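Local coordinates for tudor and KH domain-containing protein homolog (PDB 5VQH) that binds Piwi proteins carrying symmetrically dimethylated arginines through its extended Tudor domain and takes part in piRNA biogenesis, which keeps transposons silent during spermatogenesis, at residues F215-D219 and E220-D224; V173-F176 and E177-Q181; E129-A132 and D133-R136; A227-A231 and E232-V236. All blocks are in the same frame, centred on the assembly; numbering follows the deposited sequence.

Contact 1 (F215-D219 and E220-D224); sequences FDVTD and EGELD
The F215 ring meets two carboxylates from the returning strand of a β-hairpin. E222 OE1 lies 3.6 Å from F215 CD1, and D224 OD2 lies 3.5 Å from F215 CE1, both approaching the ring obliquely. D224 runs side by side with the ring, its carboxylate plane turned 64° from it. Farther toward the turn, E222 CG packs against both methyls of V217, at 3.9 Å from CG2. F215, V217, E222 and D224 all point to one face of the sheet. D216 and L223 share the other, with their CB atoms 3.8 Å apart.

This antiparallel register is fixed by the backbone. D216 N donates to L223 O (2.9 Å), L223 N returns a bond to D216 O, and T218 N reaches G221 O (2.8 Å) where the chain turns. At the backbone angles of G221 a CB would run into the carbonyl oxygen of the residue before.

The acids have further partners: E222 OE2 is salt-bridged to R191, which also makes a cation-pi contact with the F215 ring, while D224 OD1 takes the N-cap bond from A227 N. With R191 beside E222 and the start of helix 225-231 beside D224, each carboxylate probably stays ionised.

Contact 2 (V173-F176 and E177-Q181); sequences VERF and EELTQ
R175 sets CG anti to its backbone N (chi1 -176°) and then bends at chi2, which carries its guanidinium forward, toward the C-terminal end of helix 170-179, to E178 and L179. This is the last turn of an α-helix ending in a Schellman motif at Q181, whose phi is positive. R175 NH1 donates to E178 OE1 (3.1 Å), a salt bridge one turn apart; the oxygen sits at the guanidinium edge, almost in its plane, and uses its anti lone pair. L179 CD2 lies over one face of the same group, 3.5 Å from R175 NH2. R175 NE is salt-bridged to E232, at the end of helix 225-231.

On the outer side, E174 OE2 and E178 OE2 stand only 3.0 Å apart, two acceptors that would probably repel unless one carboxylate is protonated or a cation intervenes. The inner side is apolar: F176 turns its ring to V30, P33 and V225 and meets F36 edge-to-face, joining the helix to the sheet that carries strand 23-30.

T180 closes the turn. With chi1 at 64°, its OG1 swings back to F176 O (3.0 Å), which also accepts from T180 N (3.1 Å), so one carbonyl holds both donors of a single residue. The other branch, T180 CG2, lies over the F176 ring face as a CH-pi contact, 3.6 Å from F176 CE1.

Contact 3 (E129-A132 and D133-R136); sequences ELRA and DLLR
Two successive backbone bonds, L134 N to R131 O (3.0 Å) and L135 N to A132 O (3.1 Å), wind the chain into a short 3-10 turn. The turn brings the side chains of R131 and D133 together. D133 sets CG between its backbone N and carbonyl carbon (chi1 67°), which lifts OD1 over one face of the R131 guanidinium, 2.9 Å from NH2. No N-H points at the oxygen, so this salt bridge is one of charge alone.

In the fold, the turn follows strand 128-129, an outermost strand of the five-stranded Tudor sheet, and lies against helix 43-59. R131 faces that helix too, making a cation-pi contact with Y58. With an alanine here, the D133 carboxylate, no longer paired with a guanidinium over OD1, would probably be freer to turn, and the Y58 ring would be left without its cation.

Away from the charges, L130 divides its methyls between two leucines: CD1 is 3.4 Å from L134 CD1, and CD2 is 3.8 Å from L135 CD2. L134 CD1 also reaches R131 CB (3.7 Å), and the L134 side chain packs on L51 and Y59 of helix 43-59. L130 and L135 both touch V78 of the adjacent strand 78-82.

Contact 4 (A227-A231 and E232-V236); sequences AVLVA and EGWAV
L229 O is gripped by two backbone donors from the chain that follows the helix: A235 N, at 3.2 Å, and W234 N, at 3.0 Å in a bond weakened by its angle. The preceding turn is held by E232 N to V228 O (3.1 Å) and G233 N to V230 O (3.0 Å). G233 takes a positive phi of 77°, easily reached by a residue without a side chain, and there the chain reverses.

The pattern is consistent with a Schellman-like ending of helix 225-231, though the W234 N to L229 O bond is weak. This is the last helix of the chain, and it packs beside helix 170-179. The reversal carries A235 back under the helix, where its CB meets V230 CG2 (4.0 Å) and L229 CB (4.2 Å). V230 CA also points its hydrogen at A235 O.

E232 runs extended alongside V228, with OE2 3.7 Å from V228 CG1. Its carboxylate serves the neighbouring helix: OE1 is salt-bridged to R175 NE. Replacing E232 by alanine removes the carboxylate and the chain beside V228; R175 NE would probably be left without its mate, and a gap is likely to open alongside V228. W234 sets its indole edge toward E232 OE1, its CD1 approaching L229 CD2 more loosely, while the ring meets H169 at a shallow angle and rests on Q171 and A172 of helix 170-179.

How the contacts relate
From the N terminus the contacts come in the order 3, 2, 1, 4. Each closes a short local turn before the next opens, and none nest or cross. Contact 3 follows the last strand of the Tudor sheet and stands apart, its centre 33 Å or more from the others. The remaining three gather beyond the chain's centre, in the part built round the second, mixed sheet. Contact 2 ends helix 170-179; contact 1 is the hairpin that completes that sheet and leads straight into helix 225-231, ended by contact 4. L223 CD2 packs 3.5 Å from V228 CG2, joining contacts 1 and 4, and L179 CD1 packs 3.6 Å from V228 CG1, joining contacts 2 and 4.

Contact 1 (F215-D219 and E220-D224)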
# COMPACT_ATOMS: atom_id res chain seq x y z
N PHE A 215 9.23 -1.45 15.10
CA PHE A 215 9.76 -0.79 16.27
C PHE A 215 9.97 0.70 16.01
O PHE A 215 10.48 1.07 14.98
CB PHE A 215 11.04 -1.47 16.70
CG PHE A 215 10.89 -2.96 16.94
CD1 PHE A 215 10.60 -3.45 18.20
CD2 PHE A 215 11.05 -3.87 15.91
CE1 PHE A 215 10.47 -4.80 18.43
CE2 PHE A 215 10.91 -5.22 16.12
CZ PHE A 215 10.63 -5.69 17.39
N ASP A 216 9.54 1.53 16.95
CA ASP A 216 9.80 2.98 16.92
C ASP A 216 11.01 3.18 17.79
O ASP A 216 10.88 3.31 19.00
CB ASP A 216 8.59 3.76 17.47
CG ASP A 216 8.72 5.27 17.30
OD1 ASP A 216 9.81 5.76 16.92
OD2 ASP A 216 7.70 5.97 17.57
N VAL A 217 12.19 3.17 17.17
CA VAL A 217 13.45 3.11 17.89
C VAL A 217 13.88 4.50 18.29
O VAL A 217 13.66 5.44 17.57
CB VAL A 217 14.56 2.46 17.05
CG1 VAL A 217 15.79 2.18 17.89
CG2 VAL A 217 14.09 1.15 16.47
N THR A 218 14.47 4.61 19.47
CA THR A 218 15.06 5.86 19.91
C THR A 218 16.24 5.55 20.84
O THR A 218 16.74 4.43 20.88
CB THR A 218 14.03 6.78 20.60
OG1 THR A 218 14.73 7.80 21.32
CG2 THR A 218 13.13 6.02 21.57
N ASP A 219 16.69 6.56 21.56
CA ASP A 219 17.82 6.43 22.50
C ASP A 219 17.42 5.70 23.78
O ASP A 219 18.14 4.82 24.24
CB ASP A 219 18.38 7.83 22.78
CG ASP A 219 18.74 8.55 21.50
OD1 ASP A 219 19.85 8.27 20.98
OD2 ASP A 219 17.91 9.35 20.98
N GLU A 220 16.26 6.07 24.34
CA GLU A 220 15.59 5.28 25.37
C GLU A 220 15.56 3.78 25.07
O GLU A 220 15.80 2.96 25.96
CB GLU A 220 14.14 5.76 25.58
CG GLU A 220 13.07 4.68 25.88
CD GLU A 220 13.28 3.94 27.19
OE1 GLU A 220 14.03 4.42 28.05
OE2 GLU A 220 12.68 2.88 27.40
N GLY A 221 15.24 3.42 23.84
CA GLY A 221 14.98 2.03 23.49
C GLY A 221 13.92 1.92 22.43
O GLY A 221 13.85 2.76 21.54
N GLU A 222 13.08 0.90 22.52
CA GLU A 222 12.15 0.57 21.44
C GLU A 222 10.70 0.40 21.85
O GLU A 222 10.38 -0.31 22.82
CB GLU A 222 12.55 -0.75 20.81
CG GLU A 222 13.75 -0.65 19.90
CD GLU A 222 14.33 -2.03 19.66
OE1 GLU A 222 13.65 -3.00 20.07
OE2 GLU A 222 15.44 -2.13 19.10
N LEU A 223 9.83 1.00 21.05
CA LEU A 223 8.42 0.73 21.13
C LEU A 223 8.12 -0.39 20.17
O LEU A 223 8.29 -0.21 18.97
CB LEU A 223 7.66 1.98 20.73
CG LEU A 223 6.18 2.01 21.10
CD1 LEU A 223 5.65 3.44 21.08
CD2 LEU A 223 5.40 1.13 20.14
N ASP A 224 7.66 -1.53 20.68
CA ASP A 224 7.24 -2.64 19.86
C ASP A 224 5.75 -2.52 19.56
O ASP A 224 4.91 -2.75 20.42
CB ASP A 224 7.52 -3.93 20.61
CG ASP A 224 7.09 -5.17 19.84
OD1 ASP A 224 6.10 -5.10 19.05
OD2 ASP A 224 7.75 -6.21 20.06

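Contact 2 (V173-F176 and E177-Q181)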
# COMPACT_ATOMS: atom_id res chain seq x y z
N VAL A 173 -7.43 -1.33 14.88
CA VAL A 173 -6.92 -0.83 13.63
C VAL A 173 -6.54 0.61 13.81
O VAL A 173 -5.48 1.02 13.35
CB VAL A 173 -7.93 -0.93 12.50
CG1 VAL A 173 -7.33 -0.38 11.21
CG2 VAL A 173 -8.34 -2.38 12.27
N GLU A 174 -7.38 1.37 14.48
CA GLU A 174 -7.13 2.81 14.67
C GLU A 174 -5.81 3.08 15.42
O GLU A 174 -5.02 3.96 15.08
CB GLU A 174 -8.29 3.42 15.45
CG GLU A 174 -8.12 4.90 15.76
CD GLU A 174 -7.69 5.72 14.56
OE1 GLU A 174 -8.15 5.42 13.43
OE2 GLU A 174 -6.89 6.66 14.75
N ARG A 175 -5.61 2.29 16.46
CA ARG A 175 -4.48 2.44 17.34
C ARG A 175 -3.18 2.01 16.63
O ARG A 175 -2.10 2.62 16.80
CB ARG A 175 -4.78 1.61 18.58
CG ARG A 175 -3.75 1.71 19.66
CD ARG A 175 -3.90 2.93 20.53
NE ARG A 175 -2.71 2.94 21.36
CZ ARG A 175 -1.83 3.93 21.43
NH1 ARG A 175 -2.01 5.08 20.74
NH2 ARG A 175 -0.78 3.79 22.22
N PHE A 176 -3.30 0.98 15.80
CA PHE A 176 -2.24 0.56 14.94
C PHE A 176 -1.90 1.68 13.97
O PHE A 176 -0.73 1.85 13.64
CB PHE A 176 -2.63 -0.73 14.19
CG PHE A 176 -1.56 -1.25 13.24
CD1 PHE A 176 -0.33 -1.68 13.71
CD2 PHE A 176 -1.83 -1.40 11.87
CE1 PHE A 176 0.63 -2.19 12.84
CE2 PHE A 176 -0.87 -1.92 10.99
CZ PHE A 176 0.37 -2.30 11.48
N GLU A 177 -2.89 2.45 13.51
CA GLU A 177 -2.57 3.56 12.65
C GLU A 177 -1.86 4.67 13.42
O GLU A 177 -1.10 5.44 12.84
CB GLU A 177 -3.81 4.11 11.96
CG GLU A 177 -4.50 3.11 11.04
CD GLU A 177 -5.61 3.73 10.20
OE1 GLU A 177 -5.61 4.96 10.00
OE2 GLU A 177 -6.49 3.00 9.70
N GLU A 178 -2.13 4.79 14.71
CA GLU A 178 -1.50 5.86 15.49
C GLU A 178 -0.07 5.44 15.77
O GLU A 178 0.85 6.23 15.57
CB GLU A 178 -2.23 6.15 16.80
CG GLU A 178 -3.52 6.96 16.65
CD GLU A 178 -4.57 6.71 17.78
OE1 GLU A 178 -4.19 6.37 18.92
OE2 GLU A 178 -5.79 6.86 17.52
N LEU A 179 0.10 4.20 16.22
CA LEU A 179 1.42 3.73 16.61
C LEU A 179 2.40 3.75 15.43
O LEU A 179 3.56 4.11 15.61
CB LEU A 179 1.35 2.32 17.17
CG LEU A 179 0.58 2.14 18.47
CD1 LEU A 179 0.38 0.68 18.78
CD2 LEU A 179 1.33 2.84 19.58
N THR A 180 1.93 3.37 14.23
CA THR A 180 2.77 3.41 13.01
C THR A 180 2.83 4.78 12.40
O THR A 180 3.66 5.01 11.50
CB THR A 180 2.27 2.45 11.91
OG1 THR A 180 0.97 2.86 11.44
CG2 THR A 180 2.20 1.00 12.41
N GLN A 181 1.96 5.69 12.85
CA GLN A 181 1.83 7.01 12.21
C GLN A 181 1.75 6.86 10.70
O GLN A 181 2.50 7.49 9.94
CB GLN A 181 2.99 7.93 12.58
CG GLN A 181 3.18 8.02 14.09
CD GLN A 181 3.95 9.24 14.52
OE1 GLN A 181 4.60 9.92 13.73
NE2 GLN A 181 3.88 9.54 15.82

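Contact 3 (E129-A132 and D133-R136)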
# COMPACT_ATOMS: atom_id res chain seq x y z
N GLU A 129 -4.19 6.98 -19.50
CA GLU A 129 -3.17 6.01 -19.79
C GLU A 129 -1.87 6.49 -19.14
O GLU A 129 -1.51 7.67 -19.21
CB GLU A 129 -2.96 5.85 -21.30
CG GLU A 129 -1.88 4.81 -21.66
CD GLU A 129 -0.69 5.36 -22.49
OE1 GLU A 129 -0.84 6.41 -23.15
OE2 GLU A 129 0.39 4.72 -22.49
N LEU A 130 -1.18 5.55 -18.52
CA LEU A 130 0.15 5.81 -17.97
C LEU A 130 1.24 5.72 -19.06
O LEU A 130 1.47 4.68 -19.63
CB LEU A 130 0.45 4.84 -16.81
CG LEU A 130 1.74 5.14 -16.04
CD1 LEU A 130 1.70 6.52 -15.35
CD2 LEU A 130 2.09 4.06 -15.04
N ARG A 131 1.89 6.84 -19.34
CA ARG A 131 3.07 6.90 -20.20
C ARG A 131 4.13 5.88 -19.77
O ARG A 131 4.48 5.79 -18.59
CB ARG A 131 3.69 8.29 -20.10
CG ARG A 131 3.45 9.18 -21.28
CD ARG A 131 4.69 10.01 -21.54
NE ARG A 131 5.07 10.77 -20.35
CZ ARG A 131 6.31 11.18 -20.05
NH1 ARG A 131 6.53 11.87 -18.94
NH2 ARG A 131 7.33 10.89 -20.85
N ALA A 132 4.66 5.14 -20.73
CA ALA A 132 5.47 3.97 -20.43
C ALA A 132 6.73 4.23 -19.60
O ALA A 132 7.13 3.39 -18.81
CB ALA A 132 5.83 3.23 -21.73
N ASP A 133 7.36 5.39 -19.77
CA ASP A 133 8.57 5.68 -18.98
C ASP A 133 8.28 5.87 -17.48
O ASP A 133 9.18 5.73 -16.63
CB ASP A 133 9.30 6.91 -19.54
CG ASP A 133 8.53 8.17 -19.37
OD1 ASP A 133 7.36 8.19 -19.78
OD2 ASP A 133 9.07 9.16 -18.83
N LEU A 134 7.03 6.15 -17.14
CA LEU A 134 6.66 6.28 -15.76
C LEU A 134 6.61 4.93 -15.01
O LEU A 134 6.44 4.90 -13.80
CB LEU A 134 5.35 6.98 -15.66
CG LEU A 134 5.35 8.34 -16.38
CD1 LEU A 134 3.92 8.85 -16.44
CD2 LEU A 134 6.23 9.39 -15.70
N LEU A 135 6.77 3.82 -15.72
CA LEU A 135 6.85 2.52 -15.07
C LEU A 135 8.26 2.15 -14.55
O LEU A 135 8.44 1.10 -13.90
CB LEU A 135 6.42 1.43 -16.03
CG LEU A 135 4.98 1.47 -16.48
CD1 LEU A 135 4.80 0.65 -17.74
CD2 LEU A 135 4.12 0.92 -15.37
N ARG A 136 9.25 2.98 -14.87
CA ARG A 136 10.60 2.62 -14.56
C ARG A 136 10.82 2.39 -13.07
O ARG A 136 11.37 1.39 -12.70
CB ARG A 136 11.57 3.70 -15.01
CG ARG A 136 11.80 3.73 -16.51
CD ARG A 136 12.68 4.93 -16.84
NE ARG A 136 12.71 5.24 -18.26
CZ ARG A 136 13.10 6.41 -18.77
NH1 ARG A 136 13.48 7.41 -17.98
NH2 ARG A 136 13.09 6.59 -20.09

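Contact 4 (A227-A231 and E232-V236)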
# COMPACT_ATOMS: atom_id res chain seq x y z
N ALA A 227 3.49 -5.22 20.49
CA ALA A 227 3.48 -5.52 21.92
C ALA A 227 2.60 -4.52 22.63
O ALA A 227 1.93 -4.86 23.61
CB ALA A 227 4.88 -5.55 22.50
N VAL A 228 2.55 -3.30 22.11
CA VAL A 228 1.60 -2.33 22.60
C VAL A 228 0.16 -2.77 22.38
O VAL A 228 -0.67 -2.52 23.22
CB VAL A 228 1.77 -0.99 21.91
CG1 VAL A 228 0.67 -0.03 22.32
CG2 VAL A 228 3.12 -0.39 22.25
N LEU A 229 -0.13 -3.38 21.25
CA LEU A 229 -1.48 -3.81 20.93
C LEU A 229 -1.92 -4.94 21.87
O LEU A 229 -3.08 -5.01 22.32
CB LEU A 229 -1.60 -4.27 19.47
CG LEU A 229 -1.51 -3.21 18.34
CD1 LEU A 229 -1.48 -3.90 16.97
CD2 LEU A 229 -2.60 -2.15 18.36
N VAL A 230 -1.00 -5.84 22.16
CA VAL A 230 -1.31 -6.95 23.05
C VAL A 230 -1.59 -6.40 24.45
O VAL A 230 -2.55 -6.81 25.07
CB VAL A 230 -0.17 -7.99 23.10
CG1 VAL A 230 -0.43 -9.02 24.19
CG2 VAL A 230 0.00 -8.67 21.73
N ALA A 231 -0.76 -5.47 24.93
CA ALA A 231 -0.90 -4.94 26.30
C ALA A 231 -2.20 -4.16 26.48
O ALA A 231 -2.83 -4.24 27.53
CB ALA A 231 0.27 -4.06 26.64
N GLU A 232 -2.59 -3.40 25.46
CA GLU A 232 -3.85 -2.66 25.49
C GLU A 232 -5.06 -3.53 25.17
O GLU A 232 -6.16 -3.03 24.98
CB GLU A 232 -3.81 -1.50 24.50
CG GLU A 232 -2.76 -0.44 24.80
CD GLU A 232 -2.83 0.74 23.84
OE1 GLU A 232 -3.61 0.67 22.86
OE2 GLU A 232 -2.11 1.76 24.05
N GLY A 233 -4.86 -4.84 25.10
CA GLY A 233 -5.97 -5.76 24.93
C GLY A 233 -6.57 -5.88 23.54
O GLY A 233 -7.50 -6.66 23.37
N TRP A 234 -6.04 -5.17 22.54
CA TRP A 234 -6.52 -5.33 21.16
C TRP A 234 -6.11 -6.65 20.47
O TRP A 234 -6.84 -7.16 19.59
CB TRP A 234 -6.06 -4.17 20.32
CG TRP A 234 -6.55 -2.86 20.82
CD1 TRP A 234 -5.80 -1.81 21.26
CD2 TRP A 234 -7.92 -2.45 20.96
NE1 TRP A 234 -6.61 -0.77 21.66
CE2 TRP A 234 -7.92 -1.14 21.48
CE3 TRP A 234 -9.14 -3.08 20.70
CZ2 TRP A 234 -9.09 -0.44 21.72
CZ3 TRP A 234 -10.30 -2.38 20.95
CH2 TRP A 234 -10.26 -1.08 21.45
N ALA A 235 -4.97 -7.20 20.88
CA ALA A 235 -4.47 -8.45 20.28
C ALA A 235 -4.10 -9.49 21.35
O ALA A 235 -4.08 -9.17 22.53
CB ALA A 235 -3.24 -8.11 19.42
N VAL A 236 -3.77 -10.71 20.95
CA VAL A 236 -3.13 -11.66 21.89
C VAL A 236 -1.86 -12.25 21.32
O VAL A 236 -1.83 -12.55 20.13
CB VAL A 236 -4.10 -12.79 22.35
CG1 VAL A 236 -5.24 -12.22 23.17
CG2 VAL A 236 -4.64 -13.56 21.15